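Local coordinates for protein ABC-type amino acid transport system, periplasmic component (Caldanaerobacter subterraneus subsp. tengcongensis MB4, PDB 4YMX) that binds arginine between its two lobes as the substrate-binding component of an amino acid ABC transporter, at residues A[48-53]-A[63-68]; A[68-73]-A[102-107]. All coordinates share one frame; numbering follows the deposited sequence.

Contact 1 of 2, residues A[48-53]-A[63-68]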
# COMPACT_ATOMS: atom_id res chain seq x y z
N PRO A 48 3.09 -2.58 6.18
CA PRO A 48 3.84 -1.68 7.07
C PRO A 48 4.79 -0.82 6.24
O PRO A 48 5.37 -1.33 5.29
CB PRO A 48 4.64 -2.66 7.94
CG PRO A 48 4.78 -3.90 7.08
CD PRO A 48 3.48 -3.99 6.37
N PRO A 49 4.99 0.45 6.62
CA PRO A 49 4.47 1.16 7.79
C PRO A 49 3.18 1.94 7.55
O PRO A 49 2.81 2.77 8.40
CB PRO A 49 5.60 2.15 8.09
CG PRO A 49 6.09 2.51 6.73
CD PRO A 49 6.05 1.22 5.94
N PHE A 50 2.48 1.67 6.45
CA PHE A 50 1.23 2.36 6.15
C PHE A 50 0.07 1.84 6.97
O PHE A 50 -0.68 2.61 7.57
CB PHE A 50 0.91 2.26 4.65
CG PHE A 50 1.91 2.96 3.79
CD1 PHE A 50 1.75 4.30 3.46
CD2 PHE A 50 3.05 2.30 3.35
CE1 PHE A 50 2.70 4.96 2.68
CE2 PHE A 50 4.00 2.95 2.57
CZ PHE A 50 3.82 4.28 2.24
N GLU A 51 -0.10 0.52 6.98
CA GLU A 51 -1.10 -0.13 7.80
C GLU A 51 -0.67 -1.55 8.08
O GLU A 51 -0.28 -2.29 7.17
CB GLU A 51 -2.48 -0.13 7.14
CG GLU A 51 -2.46 -0.61 5.70
CD GLU A 51 -2.34 0.52 4.73
OE1 GLU A 51 -2.75 1.64 5.12
OE2 GLU A 51 -1.87 0.30 3.60
N PHE A 52 -0.71 -1.92 9.35
CA PHE A 52 -0.34 -3.26 9.76
C PHE A 52 -0.90 -3.56 11.14
O PHE A 52 -1.32 -2.65 11.85
CB PHE A 52 1.19 -3.44 9.74
CG PHE A 52 1.93 -2.54 10.70
CD1 PHE A 52 2.35 -3.03 11.93
CD2 PHE A 52 2.23 -1.22 10.37
CE1 PHE A 52 3.05 -2.23 12.82
CE2 PHE A 52 2.93 -0.40 11.26
CZ PHE A 52 3.34 -0.92 12.50
N HIS A 53 -0.91 -4.83 11.50
CA HIS A 53 -1.35 -5.23 12.84
C HIS A 53 -0.18 -5.23 13.80
O HIS A 53 0.80 -5.95 13.62
CB HIS A 53 -2.00 -6.61 12.80
CG HIS A 53 -3.35 -6.61 12.17
ND1 HIS A 53 -4.52 -6.61 12.91
CD2 HIS A 53 -3.74 -6.59 10.87
CE1 HIS A 53 -5.56 -6.59 12.10
NE2 HIS A 53 -5.11 -6.58 10.85
N VAL A 63 -2.40 -0.17 12.91
CA VAL A 63 -1.67 1.08 13.07
C VAL A 63 -0.87 1.40 11.82
O VAL A 63 -0.71 0.56 10.93
CB VAL A 63 -0.70 1.03 14.27
CG1 VAL A 63 -1.45 0.76 15.57
CG2 VAL A 63 0.36 -0.03 14.05
N GLY A 64 -0.35 2.62 11.75
CA GLY A 64 0.51 3.03 10.66
C GLY A 64 0.24 4.45 10.20
O GLY A 64 -0.66 5.12 10.71
N PHE A 65 1.03 4.89 9.23
CA PHE A 65 0.90 6.23 8.67
C PHE A 65 -0.52 6.49 8.16
O PHE A 65 -1.11 7.54 8.42
CB PHE A 65 1.93 6.37 7.54
CG PHE A 65 2.01 7.72 6.92
CD1 PHE A 65 2.33 8.85 7.67
CD2 PHE A 65 1.87 7.86 5.55
CE1 PHE A 65 2.44 10.09 7.07
CE2 PHE A 65 1.98 9.11 4.94
CZ PHE A 65 2.27 10.22 5.70
N ASP A 66 -1.07 5.52 7.43
CA ASP A 66 -2.42 5.68 6.90
C ASP A 66 -3.46 5.75 7.99
O ASP A 66 -4.49 6.43 7.84
CB ASP A 66 -2.79 4.56 5.93
CG ASP A 66 -2.12 4.71 4.57
OD1 ASP A 66 -1.52 5.75 4.28
OD2 ASP A 66 -2.24 3.77 3.76
N ILE A 67 -3.23 5.03 9.09
CA ILE A 67 -4.17 5.06 10.21
C ILE A 67 -4.12 6.41 10.93
O ILE A 67 -5.16 6.94 11.33
CB ILE A 67 -3.91 3.93 11.21
CG1 ILE A 67 -3.86 2.58 10.49
CG2 ILE A 67 -4.98 3.93 12.30
CD1 ILE A 67 -5.01 2.31 9.55
N ASP A 68 -2.93 6.98 11.08
CA ASP A 68 -2.83 8.31 11.67
C ASP A 68 -3.57 9.33 10.81
O ASP A 68 -4.25 10.22 11.35
CB ASP A 68 -1.38 8.72 11.88
CG ASP A 68 -0.70 7.91 12.97
OD1 ASP A 68 -1.39 7.17 13.71
OD2 ASP A 68 0.53 8.03 13.10

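Contact 2 of 2, residues A[68-73]-A[102-107]. With ARG (arginine), chain C.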
# COMPACT_ATOMS: atom_id res chain seq x y z
N ASP A 68 -2.93 6.98 11.08
CA ASP A 68 -2.83 8.31 11.67
C ASP A 68 -3.57 9.33 10.81
O ASP A 68 -4.25 10.22 11.35
CB ASP A 68 -1.38 8.72 11.88
CG ASP A 68 -0.70 7.91 12.97
OD1 ASP A 68 -1.39 7.17 13.71
OD2 ASP A 68 0.53 8.03 13.10
N ILE A 69 -3.47 9.20 9.49
CA ILE A 69 -4.19 10.12 8.61
C ILE A 69 -5.70 9.91 8.77
O ILE A 69 -6.46 10.88 8.87
CB ILE A 69 -3.76 9.93 7.14
CG1 ILE A 69 -2.29 10.36 6.97
CG2 ILE A 69 -4.66 10.72 6.20
CD1 ILE A 69 -1.70 10.06 5.60
N ALA A 70 -6.12 8.65 8.81
CA ALA A 70 -7.53 8.34 9.01
C ALA A 70 -8.07 8.94 10.29
O ALA A 70 -9.18 9.48 10.32
CB ALA A 70 -7.74 6.87 9.03
N ASN A 71 -7.29 8.85 11.36
CA ASN A 71 -7.75 9.41 12.62
C ASN A 71 -7.82 10.93 12.59
O ASN A 71 -8.70 11.51 13.23
CB ASN A 71 -6.93 8.87 13.80
CG ASN A 71 -7.48 7.57 14.31
OD1 ASN A 71 -8.60 7.51 14.82
ND2 ASN A 71 -6.71 6.51 14.18
N ALA A 72 -6.95 11.56 11.81
CA ALA A 72 -7.04 13.01 11.65
C ALA A 72 -8.33 13.38 10.92
O ALA A 72 -8.99 14.38 11.25
CB ALA A 72 -5.82 13.55 10.89
N ILE A 73 -8.71 12.57 9.93
CA ILE A 73 -9.94 12.80 9.20
C ILE A 73 -11.15 12.60 10.11
O ILE A 73 -12.08 13.43 10.13
CB ILE A 73 -10.04 11.86 7.97
CG1 ILE A 73 -8.97 12.24 6.93
CG2 ILE A 73 -11.45 11.87 7.37
CD1 ILE A 73 -8.75 11.16 5.87
N MET A 102 -14.36 5.35 2.93
CA MET A 102 -13.11 5.76 2.33
C MET A 102 -12.12 4.61 2.41
O MET A 102 -12.28 3.71 3.24
CB MET A 102 -12.53 7.01 3.00
CG MET A 102 -12.09 6.81 4.44
SD MET A 102 -11.43 8.33 5.14
CE MET A 102 -11.18 7.85 6.85
N VAL A 103 -11.13 4.65 1.53
CA VAL A 103 -10.06 3.68 1.55
C VAL A 103 -8.74 4.42 1.69
O VAL A 103 -8.45 5.36 0.95
CB VAL A 103 -10.03 2.82 0.27
CG1 VAL A 103 -8.71 2.06 0.14
CG2 VAL A 103 -11.23 1.87 0.23
N ILE A 104 -7.94 4.01 2.68
CA ILE A 104 -6.58 4.49 2.80
C ILE A 104 -5.73 3.23 2.92
O ILE A 104 -5.84 2.50 3.90
CB ILE A 104 -6.37 5.41 4.02
CG1 ILE A 104 -7.56 6.37 4.17
CG2 ILE A 104 -5.09 6.19 3.85
CD1 ILE A 104 -7.33 7.48 5.21
N ALA A 105 -4.91 2.96 1.91
CA ALA A 105 -4.18 1.70 1.84
C ALA A 105 -2.96 1.80 0.93
O ALA A 105 -2.71 0.93 0.09
CB ALA A 105 -5.10 0.58 1.35
N GLY A 106 -2.20 2.89 1.08
CA GLY A 106 -1.08 3.15 0.20
C GLY A 106 -1.49 3.04 -1.26
O GLY A 106 -0.76 2.49 -2.10
N MET A 107 -2.69 3.54 -1.57
CA MET A 107 -3.32 3.27 -2.84
C MET A 107 -3.02 4.34 -3.88
O MET A 107 -3.24 5.54 -3.66
CB MET A 107 -4.83 3.13 -2.66
CG MET A 107 -5.54 2.88 -3.98
SD MET A 107 -7.32 2.61 -3.84
CE MET A 107 -7.35 0.95 -3.17
N ARG C . 0.45 1.23 -4.28
CA ARG C . 0.02 -0.06 -4.87
C ARG C . -1.35 0.07 -5.50
O ARG C . -2.02 1.09 -5.36
CB ARG C . 0.00 -1.16 -3.80
CG ARG C . -0.84 -0.82 -2.59
CD ARG C . -1.05 -2.03 -1.69
NE ARG C . -1.56 -1.64 -0.39
CZ ARG C . -1.83 -2.49 0.60
NH1 ARG C . -1.66 -3.79 0.44
NH2 ARG C . -2.30 -2.02 1.74
OXT ARG C . -1.82 -0.85 -6.17

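Contact 1 of 2, residues A[48-53]-A[63-68]
Two backbone hydrogen bonds between Phe52 and Val63 close the end of an antiparallel beta hairpin, and the chain then turns into helix 65-77 beside the arginine pocket. Phe52 N donates to Val63 O and Val63 N to Phe52 O, both at 2.9 Å and the latter nearly straight at 169°. Both side chains stand on the same face of the small sheet: Phe52 CG lies between the backbone N and the carbonyl carbon (chi1 63°), which lays the ring against CG2 of Val63, a CH-pi contact 3.8 Å from methyl to ring centroid. An alanine in place of Phe52 would probably leave this methyl without its aromatic cover and open a gap beside Trp257 of helix 249-258. Phe50 and Glu51 form a classic beta bulge opposite Phe47. Gly64, the N-cap residue, suits its place because a CB would collide with the carbonyl oxygens of Pro49 and Phe50. Those oxygens take the first N-H groups of the helix, Phe65 N to Pro49 O and Asp66 N to Phe50 O, each at 2.9 Å. Asp66 OD1 meets the Phe50 ring at its edge, in plane, 3.7 Å from CD1. Its other oxygen, OD2, partner of Gly106 N, lies 2.6 Å from OE1 of Glu51, whose OE2 is hydrogen-bonded to NH2 of the bound arginine. Two carboxylates this close, their planes 36° apart, suggest that one acid probably holds a proton.

Contact 2 of 2, residues A[68-73]-A[102-107]
Met102 opens the second segment by reaching from its strand to helix 65-77, its SD meeting CD1 of Ile73 tip to tip at 4.0 Å. The chain is extended beyond CG (chi2 -180°, chi3 174°), which carries the thioether across the interval between strand and helix and sets CE 4.2 Å from CB of Ala70. A long, unbranched methionine suits this span, while Ala70, with a single methyl, lets the strand side chains come in close to the helix. Two residues on, Ile104 points the same way. Its CD1 is received by residues spread over about one turn of the helix: it lies 3.9 Å from CB of Ala70 and also touches CD1 of Ile73 and CG2 of Ile69. Ile104 CG1 lies anti to the carbonyl carbon and CD1 continues outward, bringing the methyl onto the helix. No hydrogen bond crosses the interface; it is an apolar layer of the kind that joins a helix to the central sheet in the alpha/beta lobes of periplasmic binding proteins, and Met41 of the neighbouring strand 38-43 extends it beside Ala70 and Ile104. Past Ile104 the segment turns from the helix to the ligand. Ala105 O accepts from arginine NE at 2.9 Å, with a weak second bond from NH2 at 3.4 Å. Gly106, whose positive phi of 51° favours glycine, presents its O to the arginine amino N at 2.8 Å. Met107 follows, its CA 3.6 Å from the carboxylate O of the ligand, its side chain lying against Leu91 and Ile92 of helix 91-96.

Helix 65-77 runs through both contacts, which share Asp68 and have centres about 9 Å apart. Its first turn belongs to contact 1 and the next turns to contact 2, so the hairpin and the central strand are set against one helix. They also touch directly: Asp66 OD2 of contact 1 lies 2.8 Å from Gly106 N of contact 2, a probable hydrogen bond, and Asp66 CG packs 3.4 Å from Ile104 CG2. Glu51 OE2 is 3.2 Å from Ala105 CA. Segments 48-53 and 102-107 both approach the bound arginine, and the two contacts thus set pocket residues from separate parts of the sequence on the same ligand.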